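Local coordinates for protein sulfatase (Bacteroides fragilis CAG:558, PDB 6USS) that probably hydrolyses sulfate esters as a calcium-dependent arylsulfatase of the gut microbiome, here held in a form with its catalytic position replaced, at residues 42-54 and 60-73. The protein carries 1 engineered substitution. Residues are numbered along the deposited sequence; the frame is centred on the assembly and turned at random.
Sequences DDMGWQDTSLPFW and YNEVYETPNMERLA. With CA (calcium ion), chain C.
Ser50 and Asn61 bring the backbones closest, their CA atoms 4.1 Å apart, where the irregular chain 42-54 runs past the short helix ending at Val63 and the start of helix 67-73. Small hydroxyl residues suit so tight an approach. Ser50 OG, set between its own backbone N and carbonyl carbon (chi1 56°), accepts a hydrogen bond from Thr66 N. It donates in turn to Glu70 OE2 at 2.6 Å, using that oxygen's anti lone pair. The serine thus engages an N-H at the N-cap position and a carboxylate one turn along. Thr49 OG1 and Thr66 OG1 share a short hydrogen bond of 2.5 Å, the two side chains crossing at about a right angle; the same Thr49 oxygen accepts a hydrogen bond from Leu51 N, closing an ST turn.

Asn61, with both donor and acceptor, suits the buried loop. Its ND2 reaches Thr49 O at 2.9 Å, the carbonyl oxygen lying almost in the plane of the Asn61 amide, and also gives a hydrogen to a water held by Trp46 O, Leu51 O and Phe53 N. OD1 accepts from another water, itself an acceptor for Trp54 N. Tyr64 turns its ring edge to Gln47 O, while its hydroxyl shares a further water with Asp48 OD1. On the inner side flexible thioethers fill the packing: Met44, extended throughout, meets Met69 tip to tip, CE to SD 3.6 Å, and Leu51 CD2 rests on Ala73 CB. Both methionines touch Phe319 of strand 315-321.

Asp42 and Asp43, just after strand 35-41, bind calcium with Cys88 (engineered), Asp322 and Asn323; this loop joins the helices to the calcium site characteristic of sulfatases, members of the alkaline-phosphatase-like superfamily.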
# COMPACT_ATOMS: atom_id res chain seq x y z
N ASP A 42 1.07 -15.80 17.65
CA ASP A 42 2.48 -16.15 17.52
C ASP A 42 2.92 -17.12 18.62
O ASP A 42 2.65 -16.88 19.80
CB ASP A 42 3.34 -14.89 17.57
CG ASP A 42 4.72 -15.14 17.07
OD1 ASP A 42 4.86 -16.05 16.23
OD2 ASP A 42 5.67 -14.45 17.51
N ASP A 43 3.61 -18.19 18.23
CA ASP A 43 4.22 -19.13 19.18
C ASP A 43 3.21 -19.71 20.16
O ASP A 43 3.56 -20.04 21.30
CB ASP A 43 5.36 -18.46 19.97
CG ASP A 43 6.54 -18.06 19.09
OD1 ASP A 43 6.55 -18.49 17.91
OD2 ASP A 43 7.44 -17.32 19.58
N MET A 44 1.95 -19.85 19.75
CA MET A 44 0.92 -20.43 20.60
C MET A 44 0.86 -21.95 20.41
O MET A 44 0.77 -22.43 19.27
CB MET A 44 -0.44 -19.78 20.30
CG MET A 44 -1.62 -20.36 21.07
SD MET A 44 -3.23 -19.69 20.59
CE MET A 44 -4.33 -20.63 21.65
N GLY A 45 0.91 -22.71 21.52
CA GLY A 45 0.91 -24.16 21.44
C GLY A 45 -0.49 -24.78 21.30
O GLY A 45 -1.52 -24.16 21.58
N TRP A 46 -0.50 -26.05 20.87
CA TRP A 46 -1.73 -26.82 20.77
C TRP A 46 -2.56 -26.84 22.05
O TRP A 46 -3.76 -27.14 22.00
CB TRP A 46 -1.40 -28.26 20.40
CG TRP A 46 -2.50 -29.04 19.74
CD1 TRP A 46 -3.21 -28.68 18.63
CD2 TRP A 46 -2.96 -30.35 20.10
NE1 TRP A 46 -4.10 -29.68 18.29
CE2 TRP A 46 -3.98 -30.71 19.18
CE3 TRP A 46 -2.64 -31.24 21.13
CZ2 TRP A 46 -4.66 -31.93 19.25
CZ3 TRP A 46 -3.32 -32.46 21.20
CH2 TRP A 46 -4.31 -32.79 20.25
N GLN A 47 -1.95 -26.57 23.20
CA GLN A 47 -2.65 -26.66 24.47
C GLN A 47 -2.61 -25.35 25.25
O GLN A 47 -2.91 -25.35 26.45
CB GLN A 47 -2.05 -27.79 25.32
CG GLN A 47 -2.32 -29.19 24.77
CD GLN A 47 -3.68 -29.72 25.18
OE1 GLN A 47 -4.26 -29.25 26.16
NE2 GLN A 47 -4.20 -30.70 24.44
N ASP A 48 -2.26 -24.24 24.60
CA ASP A 48 -2.20 -22.92 25.25
C ASP A 48 -3.56 -22.21 25.21
O ASP A 48 -3.67 -21.06 24.79
CB ASP A 48 -1.11 -22.08 24.60
CG ASP A 48 0.26 -22.67 24.83
OD1 ASP A 48 0.40 -23.55 25.71
OD2 ASP A 48 1.20 -22.25 24.11
N THR A 49 -4.59 -22.92 25.66
CA THR A 49 -5.97 -22.49 25.53
C THR A 49 -6.80 -23.30 26.52
O THR A 49 -6.39 -24.40 26.93
CB THR A 49 -6.48 -22.68 24.09
OG1 THR A 49 -7.91 -22.54 24.05
CG2 THR A 49 -6.10 -24.06 23.57
N SER A 50 -7.94 -22.74 26.92
CA SER A 50 -8.90 -23.55 27.67
C SER A 50 -9.71 -24.47 26.76
O SER A 50 -10.36 -25.38 27.27
CB SER A 50 -9.85 -22.68 28.51
OG SER A 50 -10.55 -21.72 27.75
N LEU A 51 -9.67 -24.28 25.44
CA LEU A 51 -10.42 -25.16 24.53
C LEU A 51 -9.64 -26.44 24.27
O LEU A 51 -8.53 -26.38 23.73
CB LEU A 51 -10.71 -24.45 23.20
CG LEU A 51 -11.43 -25.25 22.09
CD1 LEU A 51 -12.86 -25.67 22.51
CD2 LEU A 51 -11.47 -24.47 20.77
N PRO A 52 -10.18 -27.64 24.63
CA PRO A 52 -9.41 -28.88 24.48
C PRO A 52 -9.41 -29.37 23.03
O PRO A 52 -10.46 -29.77 22.50
CB PRO A 52 -10.14 -29.86 25.41
CG PRO A 52 -11.08 -29.00 26.26
CD PRO A 52 -11.44 -27.86 25.35
N PHE A 53 -8.22 -29.36 22.40
CA PHE A 53 -8.03 -29.90 21.05
C PHE A 53 -7.73 -31.40 21.02
O PHE A 53 -7.86 -32.03 19.96
CB PHE A 53 -6.90 -29.15 20.33
CG PHE A 53 -7.36 -27.89 19.66
CD1 PHE A 53 -7.60 -27.88 18.29
CD2 PHE A 53 -7.58 -26.74 20.40
CE1 PHE A 53 -8.05 -26.73 17.67
CE2 PHE A 53 -8.03 -25.58 19.78
CZ PHE A 53 -8.27 -25.58 18.41
N TRP A 54 -7.27 -31.96 22.13
CA TRP A 54 -7.08 -33.39 22.33
C TRP A 54 -8.44 -34.05 22.59
O TRP A 54 -9.46 -33.37 22.77
CB TRP A 54 -6.13 -33.63 23.50
CG TRP A 54 -5.53 -34.96 23.54
CD1 TRP A 54 -5.43 -35.84 22.50
CD2 TRP A 54 -4.90 -35.57 24.66
NE1 TRP A 54 -4.79 -36.98 22.92
CE2 TRP A 54 -4.45 -36.84 24.24
CE3 TRP A 54 -4.67 -35.18 25.98
CZ2 TRP A 54 -3.80 -37.73 25.09
CZ3 TRP A 54 -4.00 -36.06 26.83
CH2 TRP A 54 -3.58 -37.32 26.38
N TYR A 60 -3.41 -28.04 31.39
CA TYR A 60 -3.33 -26.71 30.78
C TYR A 60 -4.72 -26.19 30.44
O TYR A 60 -5.02 -25.02 30.70
CB TYR A 60 -2.47 -26.75 29.52
CG TYR A 60 -1.01 -26.91 29.82
CD1 TYR A 60 -0.38 -26.09 30.76
CD2 TYR A 60 -0.25 -27.87 29.18
CE1 TYR A 60 0.97 -26.22 31.04
CE2 TYR A 60 1.12 -28.01 29.45
CZ TYR A 60 1.71 -27.17 30.39
OH TYR A 60 3.03 -27.29 30.68
N ASN A 61 -5.58 -27.04 29.87
CA ASN A 61 -6.94 -26.60 29.57
C ASN A 61 -7.63 -26.12 30.83
O ASN A 61 -8.34 -25.11 30.80
CB ASN A 61 -7.75 -27.74 28.95
CG ASN A 61 -7.21 -28.18 27.62
OD1 ASN A 61 -7.27 -29.35 27.28
ND2 ASN A 61 -6.66 -27.24 26.87
N GLU A 62 -7.41 -26.81 31.95
CA GLU A 62 -8.03 -26.39 33.20
C GLU A 62 -7.52 -25.02 33.63
O GLU A 62 -8.29 -24.21 34.17
CB GLU A 62 -7.80 -27.43 34.30
CG GLU A 62 -8.38 -28.83 34.05
CD GLU A 62 -9.92 -28.89 34.00
OE1 GLU A 62 -10.59 -27.83 34.03
OE2 GLU A 62 -10.46 -30.01 33.94
N VAL A 63 -6.24 -24.71 33.41
CA VAL A 63 -5.70 -23.48 34.00
C VAL A 63 -5.86 -22.25 33.09
O VAL A 63 -6.07 -21.14 33.59
CB VAL A 63 -4.22 -23.66 34.44
CG1 VAL A 63 -4.07 -24.89 35.29
CG2 VAL A 63 -3.24 -23.70 33.26
N TYR A 64 -5.77 -22.40 31.77
CA TYR A 64 -5.86 -21.24 30.90
C TYR A 64 -7.31 -20.81 30.72
O TYR A 64 -8.25 -21.56 31.00
CB TYR A 64 -5.22 -21.52 29.53
CG TYR A 64 -3.75 -21.86 29.62
CD1 TYR A 64 -2.88 -21.08 30.39
CD2 TYR A 64 -3.22 -22.94 28.92
CE1 TYR A 64 -1.53 -21.39 30.49
CE2 TYR A 64 -1.86 -23.25 29.01
CZ TYR A 64 -1.02 -22.47 29.80
OH TYR A 64 0.33 -22.77 29.89
N GLU A 65 -7.50 -19.58 30.26
CA GLU A 65 -8.84 -19.03 30.05
C GLU A 65 -8.93 -18.39 28.67
O GLU A 65 -8.51 -17.24 28.47
CB GLU A 65 -9.20 -18.06 31.15
CG GLU A 65 -9.29 -18.72 32.51
CD GLU A 65 -9.52 -17.72 33.63
OE1 GLU A 65 -9.93 -16.57 33.33
OE2 GLU A 65 -9.27 -18.07 34.80
N THR A 66 -9.47 -19.13 27.71
CA THR A 66 -9.77 -18.61 26.38
C THR A 66 -11.27 -18.79 26.12
O THR A 66 -11.68 -19.59 25.27
CB THR A 66 -8.93 -19.29 25.30
OG1 THR A 66 -9.13 -20.72 25.33
CG2 THR A 66 -7.46 -18.98 25.51
N PRO A 67 -12.12 -18.05 26.85
CA PRO A 67 -13.56 -18.25 26.68
C PRO A 67 -14.05 -17.85 25.30
O PRO A 67 -15.05 -18.40 24.83
CB PRO A 67 -14.17 -17.36 27.77
CG PRO A 67 -13.15 -16.24 27.92
CD PRO A 67 -11.81 -16.93 27.76
N ASN A 68 -13.37 -16.90 24.64
CA ASN A 68 -13.83 -16.45 23.32
C ASN A 68 -13.46 -17.47 22.23
O ASN A 68 -14.20 -17.62 21.25
CB ASN A 68 -13.25 -15.08 23.00
CG ASN A 68 -13.80 -13.98 23.90
OD1 ASN A 68 -14.98 -13.63 23.84
ND2 ASN A 68 -12.92 -13.40 24.71
N MET A 69 -12.32 -18.16 22.38
CA MET A 69 -12.02 -19.31 21.52
C MET A 69 -13.09 -20.40 21.66
O MET A 69 -13.48 -21.02 20.67
CB MET A 69 -10.63 -19.88 21.85
CG MET A 69 -9.45 -19.03 21.42
SD MET A 69 -7.85 -19.79 21.80
CE MET A 69 -7.88 -21.30 20.82
N GLU A 70 -13.55 -20.66 22.89
CA GLU A 70 -14.60 -21.67 23.08
C GLU A 70 -15.89 -21.24 22.40
O GLU A 70 -16.55 -22.03 21.72
CB GLU A 70 -14.84 -21.89 24.57
CG GLU A 70 -13.70 -22.52 25.31
CD GLU A 70 -13.95 -22.59 26.81
OE1 GLU A 70 -15.13 -22.70 27.22
OE2 GLU A 70 -12.97 -22.55 27.58
N ARG A 71 -16.28 -19.97 22.61
CA ARG A 71 -17.39 -19.36 21.90
C ARG A 71 -17.27 -19.54 20.38
O ARG A 71 -18.21 -20.01 19.72
CB ARG A 71 -17.44 -17.87 22.28
CG ARG A 71 -18.72 -17.14 21.95
CD ARG A 71 -18.83 -15.82 22.72
NE ARG A 71 -19.31 -14.73 21.87
CZ ARG A 71 -18.57 -13.67 21.55
NH1 ARG A 71 -17.34 -13.57 22.04
NH2 ARG A 71 -19.05 -12.70 20.77
N LEU A 72 -16.12 -19.18 19.81
CA LEU A 72 -15.92 -19.31 18.36
C LEU A 72 -16.05 -20.77 17.91
O LEU A 72 -16.65 -21.06 16.87
CB LEU A 72 -14.55 -18.73 17.97
CG LEU A 72 -14.20 -18.62 16.47
CD1 LEU A 72 -15.11 -17.64 15.77
CD2 LEU A 72 -12.74 -18.24 16.26
N ALA A 73 -15.52 -21.71 18.71
CA ALA A 73 -15.57 -23.11 18.32
C ALA A 73 -17.00 -23.64 18.38
O ALA A 73 -17.40 -24.42 17.51
CB ALA A 73 -14.64 -23.94 19.20
CA CA C . 6.27 -17.80 15.75
O HOH W 1 -6.22 -27.90 23.84
O HOH W 2 1.39 -24.47 27.95
O HOH W 3 -6.94 -31.14 25.02